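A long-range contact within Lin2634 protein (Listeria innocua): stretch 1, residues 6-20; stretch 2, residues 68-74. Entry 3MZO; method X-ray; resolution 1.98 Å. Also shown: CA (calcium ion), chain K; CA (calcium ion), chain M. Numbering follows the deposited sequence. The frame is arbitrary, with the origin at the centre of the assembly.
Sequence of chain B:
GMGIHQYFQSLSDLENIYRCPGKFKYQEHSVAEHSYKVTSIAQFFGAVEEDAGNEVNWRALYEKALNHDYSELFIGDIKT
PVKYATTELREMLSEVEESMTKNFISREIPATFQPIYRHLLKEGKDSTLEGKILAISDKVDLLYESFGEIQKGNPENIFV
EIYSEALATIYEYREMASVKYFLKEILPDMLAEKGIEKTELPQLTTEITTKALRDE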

# COMPACT_ATOMS: atom_id res chain seq x y z
N GLN B 6 5.57 -25.98 6.19
CA GLN B 6 4.42 -25.35 5.56
C GLN B 6 3.60 -24.61 6.62
O GLN B 6 3.09 -23.53 6.38
CB GLN B 6 3.50 -26.39 4.86
CG GLN B 6 4.19 -27.39 3.93
CD GLN B 6 4.77 -26.75 2.67
OE1 GLN B 6 4.33 -25.68 2.23
NE2 GLN B 6 5.77 -27.43 2.07
N TYR B 7 3.49 -25.20 7.79
CA TYR B 7 2.74 -24.57 8.87
C TYR B 7 3.42 -23.26 9.31
O TYR B 7 2.75 -22.24 9.51
CB TYR B 7 2.62 -25.53 10.06
CG TYR B 7 2.18 -24.84 11.32
CD1 TYR B 7 0.87 -24.41 11.47
CD2 TYR B 7 3.08 -24.58 12.36
CE1 TYR B 7 0.45 -23.76 12.63
CE2 TYR B 7 2.68 -23.90 13.52
CZ TYR B 7 1.36 -23.50 13.64
OH TYR B 7 0.93 -22.85 14.77
N PHE B 8 4.76 -23.30 9.44
CA PHE B 8 5.51 -22.10 9.80
C PHE B 8 5.33 -20.99 8.74
O PHE B 8 5.20 -19.82 9.09
CB PHE B 8 7.01 -22.41 10.01
CG PHE B 8 7.34 -23.11 11.33
CD1 PHE B 8 6.42 -23.28 12.33
CD2 PHE B 8 8.64 -23.53 11.57
CE1 PHE B 8 6.77 -23.90 13.54
CE2 PHE B 8 9.00 -24.14 12.74
CZ PHE B 8 8.08 -24.32 13.74
N GLN B 9 5.31 -21.37 7.45
CA GLN B 9 5.13 -20.36 6.39
C GLN B 9 3.77 -19.76 6.50
O GLN B 9 3.63 -18.56 6.32
CB GLN B 9 5.25 -20.93 4.99
CG GLN B 9 6.64 -21.31 4.62
CD GLN B 9 6.66 -21.94 3.26
OE1 GLN B 9 5.89 -22.87 2.98
NE2 GLN B 9 7.53 -21.44 2.41
N SER B 10 2.78 -20.59 6.82
CA SER B 10 1.40 -20.14 6.93
C SER B 10 1.23 -19.03 7.96
O SER B 10 0.31 -18.21 7.85
CB SER B 10 0.47 -21.29 7.30
OG SER B 10 0.49 -21.56 8.70
N LEU B 11 2.07 -19.02 9.00
CA LEU B 11 1.92 -18.01 10.06
C LEU B 11 2.09 -16.60 9.49
O LEU B 11 1.41 -15.66 9.92
CB LEU B 11 2.92 -18.24 11.20
CG LEU B 11 2.86 -19.55 11.94
CD1 LEU B 11 4.15 -19.77 12.86
CD2 LEU B 11 1.59 -19.57 12.71
N SER B 12 2.98 -16.46 8.51
CA SER B 12 3.15 -15.19 7.77
C SER B 12 1.95 -14.80 6.92
O SER B 12 1.71 -13.62 6.72
CB SER B 12 4.39 -15.22 6.88
OG SER B 12 5.55 -15.05 7.68
N ASP B 13 1.24 -15.78 6.39
CA ASP B 13 0.03 -15.50 5.64
C ASP B 13 -1.04 -14.79 6.46
O ASP B 13 -1.83 -14.02 5.90
CB ASP B 13 -0.53 -16.78 5.00
CG ASP B 13 0.49 -17.47 4.06
OD1 ASP B 13 1.50 -16.83 3.65
OD2 ASP B 13 0.27 -18.62 3.73
N LEU B 14 -1.09 -15.05 7.77
CA LEU B 14 -2.02 -14.35 8.64
C LEU B 14 -1.76 -12.85 8.80
O LEU B 14 -2.60 -12.13 9.36
CB LEU B 14 -2.09 -15.01 10.04
CG LEU B 14 -2.92 -16.29 9.99
CD1 LEU B 14 -2.63 -17.17 11.19
CD2 LEU B 14 -4.39 -15.92 9.89
N GLU B 15 -0.62 -12.39 8.31
CA GLU B 15 -0.31 -10.98 8.25
C GLU B 15 -0.95 -10.27 7.04
O GLU B 15 -0.93 -9.04 6.97
CB GLU B 15 1.20 -10.80 8.10
CG GLU B 15 2.01 -11.36 9.20
CD GLU B 15 3.54 -11.18 8.97
OE1 GLU B 15 4.01 -10.50 8.03
OE2 GLU B 15 4.27 -11.74 9.74
N ASN B 16 -1.43 -11.07 6.10
CA ASN B 16 -2.04 -10.57 4.86
C ASN B 16 -3.55 -10.73 4.82
O ASN B 16 -4.16 -10.49 3.78
CB ASN B 16 -1.40 -11.29 3.66
CG ASN B 16 0.08 -10.96 3.49
OD1 ASN B 16 0.52 -9.85 3.85
ND2 ASN B 16 0.85 -11.90 2.96
N ILE B 17 -4.14 -11.18 5.94
CA ILE B 17 -5.57 -11.31 6.12
C ILE B 17 -5.94 -10.27 7.16
O ILE B 17 -5.39 -10.23 8.26
CB ILE B 17 -5.96 -12.71 6.58
CG1 ILE B 17 -5.46 -13.71 5.54
CG2 ILE B 17 -7.52 -12.85 6.73
CD1 ILE B 17 -5.58 -15.08 5.97
N TYR B 18 -6.85 -9.40 6.78
CA TYR B 18 -7.25 -8.27 7.60
C TYR B 18 -8.64 -8.44 8.14
O TYR B 18 -9.45 -9.17 7.59
CB TYR B 18 -7.13 -7.02 6.77
CG TYR B 18 -5.70 -6.75 6.47
CD1 TYR B 18 -4.93 -6.03 7.37
CD2 TYR B 18 -5.09 -7.26 5.32
CE1 TYR B 18 -3.58 -5.79 7.13
CE2 TYR B 18 -3.72 -7.01 5.06
CZ TYR B 18 -2.99 -6.27 5.99
OH TYR B 18 -1.66 -5.97 5.80
N ARG B 19 -8.89 -7.77 9.26
CA ARG B 19 -10.15 -7.90 9.93
C ARG B 19 -11.15 -6.96 9.32
O ARG B 19 -10.81 -5.83 9.01
CB ARG B 19 -9.95 -7.60 11.41
CG ARG B 19 -9.14 -8.72 12.06
CD ARG B 19 -8.70 -8.41 13.41
NE ARG B 19 -9.73 -7.88 14.30
CZ ARG B 19 -10.63 -8.60 14.97
NH1 ARG B 19 -10.72 -9.93 14.84
NH2 ARG B 19 -11.48 -7.99 15.78
N CYS B 20 -12.39 -7.45 9.19
CA CYS B 20 -13.53 -6.79 8.57
C CYS B 20 -13.17 -5.91 7.37
O CYS B 20 -13.30 -4.71 7.38
CB CYS B 20 -14.47 -6.09 9.58
SG CYS B 20 -13.87 -5.77 11.28
N HIS B 68 -6.86 -18.76 18.41
CA HIS B 68 -8.31 -18.69 18.20
C HIS B 68 -8.72 -18.25 16.80
O HIS B 68 -9.77 -18.63 16.38
CB HIS B 68 -9.02 -17.82 19.24
CG HIS B 68 -8.91 -16.34 19.01
ND1 HIS B 68 -7.77 -15.63 19.29
CD2 HIS B 68 -9.83 -15.43 18.64
CE1 HIS B 68 -7.97 -14.35 19.02
NE2 HIS B 68 -9.22 -14.20 18.62
N ASP B 69 -7.88 -17.48 16.11
CA ASP B 69 -8.22 -17.03 14.75
C ASP B 69 -7.33 -17.58 13.63
O ASP B 69 -7.39 -17.12 12.49
CB ASP B 69 -8.27 -15.49 14.71
CG ASP B 69 -9.61 -14.93 15.18
OD1 ASP B 69 -10.56 -15.69 15.29
OD2 ASP B 69 -9.75 -13.72 15.39
N TYR B 70 -6.54 -18.60 13.93
CA TYR B 70 -5.71 -19.26 12.95
C TYR B 70 -6.55 -19.72 11.74
O TYR B 70 -6.10 -19.63 10.60
CB TYR B 70 -4.93 -20.43 13.60
CG TYR B 70 -4.06 -21.15 12.61
CD1 TYR B 70 -2.85 -20.62 12.22
CD2 TYR B 70 -4.48 -22.33 12.02
CE1 TYR B 70 -2.06 -21.24 11.28
CE2 TYR B 70 -3.70 -22.97 11.07
CZ TYR B 70 -2.48 -22.43 10.71
OH TYR B 70 -1.72 -23.04 9.75
N SER B 71 -7.78 -20.17 11.98
CA SER B 71 -8.66 -20.65 10.90
C SER B 71 -9.05 -19.61 9.88
O SER B 71 -9.55 -19.96 8.77
CB SER B 71 -9.93 -21.30 11.48
OG SER B 71 -10.62 -20.43 12.36
N GLU B 72 -8.84 -18.33 10.21
CA GLU B 72 -9.10 -17.27 9.23
C GLU B 72 -8.18 -17.38 8.00
O GLU B 72 -8.41 -16.73 6.97
CB GLU B 72 -9.15 -15.88 9.89
CG GLU B 72 -10.52 -15.65 10.56
CD GLU B 72 -10.62 -14.40 11.44
OE1 GLU B 72 -10.13 -13.33 11.03
OE2 GLU B 72 -11.23 -14.49 12.53
N LEU B 73 -7.17 -18.26 8.09
CA LEU B 73 -6.32 -18.56 6.95
C LEU B 73 -7.11 -19.09 5.77
O LEU B 73 -6.72 -18.86 4.62
CB LEU B 73 -5.30 -19.63 7.29
CG LEU B 73 -3.85 -19.28 7.47
CD1 LEU B 73 -3.16 -20.60 7.83
CD2 LEU B 73 -3.25 -18.70 6.23
N PHE B 74 -8.20 -19.82 6.05
CA PHE B 74 -9.00 -20.48 5.00
C PHE B 74 -10.52 -20.16 4.99
O PHE B 74 -11.19 -20.42 4.00
CB PHE B 74 -8.76 -22.00 4.98
CG PHE B 74 -8.60 -22.63 6.33
CD1 PHE B 74 -9.69 -22.94 7.11
CD2 PHE B 74 -7.34 -22.96 6.80
CE1 PHE B 74 -9.53 -23.54 8.35
CE2 PHE B 74 -7.16 -23.56 8.05
CZ PHE B 74 -8.26 -23.85 8.83
CA CA K . -11.31 -12.97 17.10
CA CA M . -11.98 -17.72 15.48
O HOH W 1 -9.39 -11.97 13.42
O HOH W 2 -12.79 -15.12 16.72
O HOH W 3 -11.74 -19.77 14.75
O HOH W 4 -12.54 -16.66 13.28
O HOH W 5 -12.73 -18.16 17.92

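Packing of residues 6-20 against residues 68-74 in Lin2634. The first stretch enters as a helix already under way at Q6, passes through a type I beta turn from D13 to N16, and continues as loop. The second carries a short 3-10 segment, 70-73, marked by the backbone hydrogen bond from L73 N to Y70 O (3.1 Å); just ahead of it, E72 N donates to D69 O (3.0 Å). The backbones come nearest at L14 and L73, whose CA atoms lie 6.3 Å apart, so side chains fill the space between them. Together the stretches bury 463 Å², and Y70, L73 and L14 cover the most.

Y70 (chi1 t) has its CA-to-CB bond sideways to the helix, but its ring reaches across to it. The ring contacts are apolar: L14 CD1 lies 3.6 Å from Y70 CD1, L11 CD2 is 4.3 Å from Y70 CE1, and Y7 CE1 is 3.7 Å from Y70 CZ. The rings of Y7 and Y70 meet obliquely, with centroids 5.6 Å apart and planes at 49°. At the tip, the hydroxyl finds a polar partner in this otherwise greasy setting: Y70 OH donates a hydrogen bond to S10 OG (2.9 Å), which lies near the plane of the Y70 ring. S10 OG in turn donates to Y7 O in a very short bond of 2.5 Å. The serine hydroxyl thus accepts from one stretch and donates to its own helix, linking the buried phenol to a backbone carbonyl. Y70 OH also sits at the edge of the Y7 ring, 3.4 Å from Y7 CD1.

L73 packs one turn along the 3-10 segment. Its side chain touches S10, D13, L14 and I17: L73 CD1 is 3.7 Å from S10 CB, L73 CD2 is 3.5 Å from D13 CB, and L73 CG is 4.0 Å from L14 CG. The contact with D13 uses the aspartate's aliphatic CB, so it remains one of carbon with carbon. L14 (m, t) serves both large partners, extending CD1 to the Y70 ring while its CG meets L73. Beyond the turn, I17 points toward the second stretch; its CD1 lies 3.7 Å from L73 CA and 3.4 Å from E72 O, a van der Waals contact with the backbone.

At the other end the chemistry turns polar. R19 NH1 is 4.0 Å from D69 OD2, and water 1 joins the two groups: it accepts from R19 NH1 (2.8 Å) and donates to D69 OD2 (2.7 Å) and to E72 OE1 (2.8 Å). D69 also binds both calcium ions, through OD2 to the chain K ion (2.4 Å) and through OD1 to the chain M ion (2.5 Å). The bridging water therefore ties the loop after the turn to a carboxylate already engaged with metal.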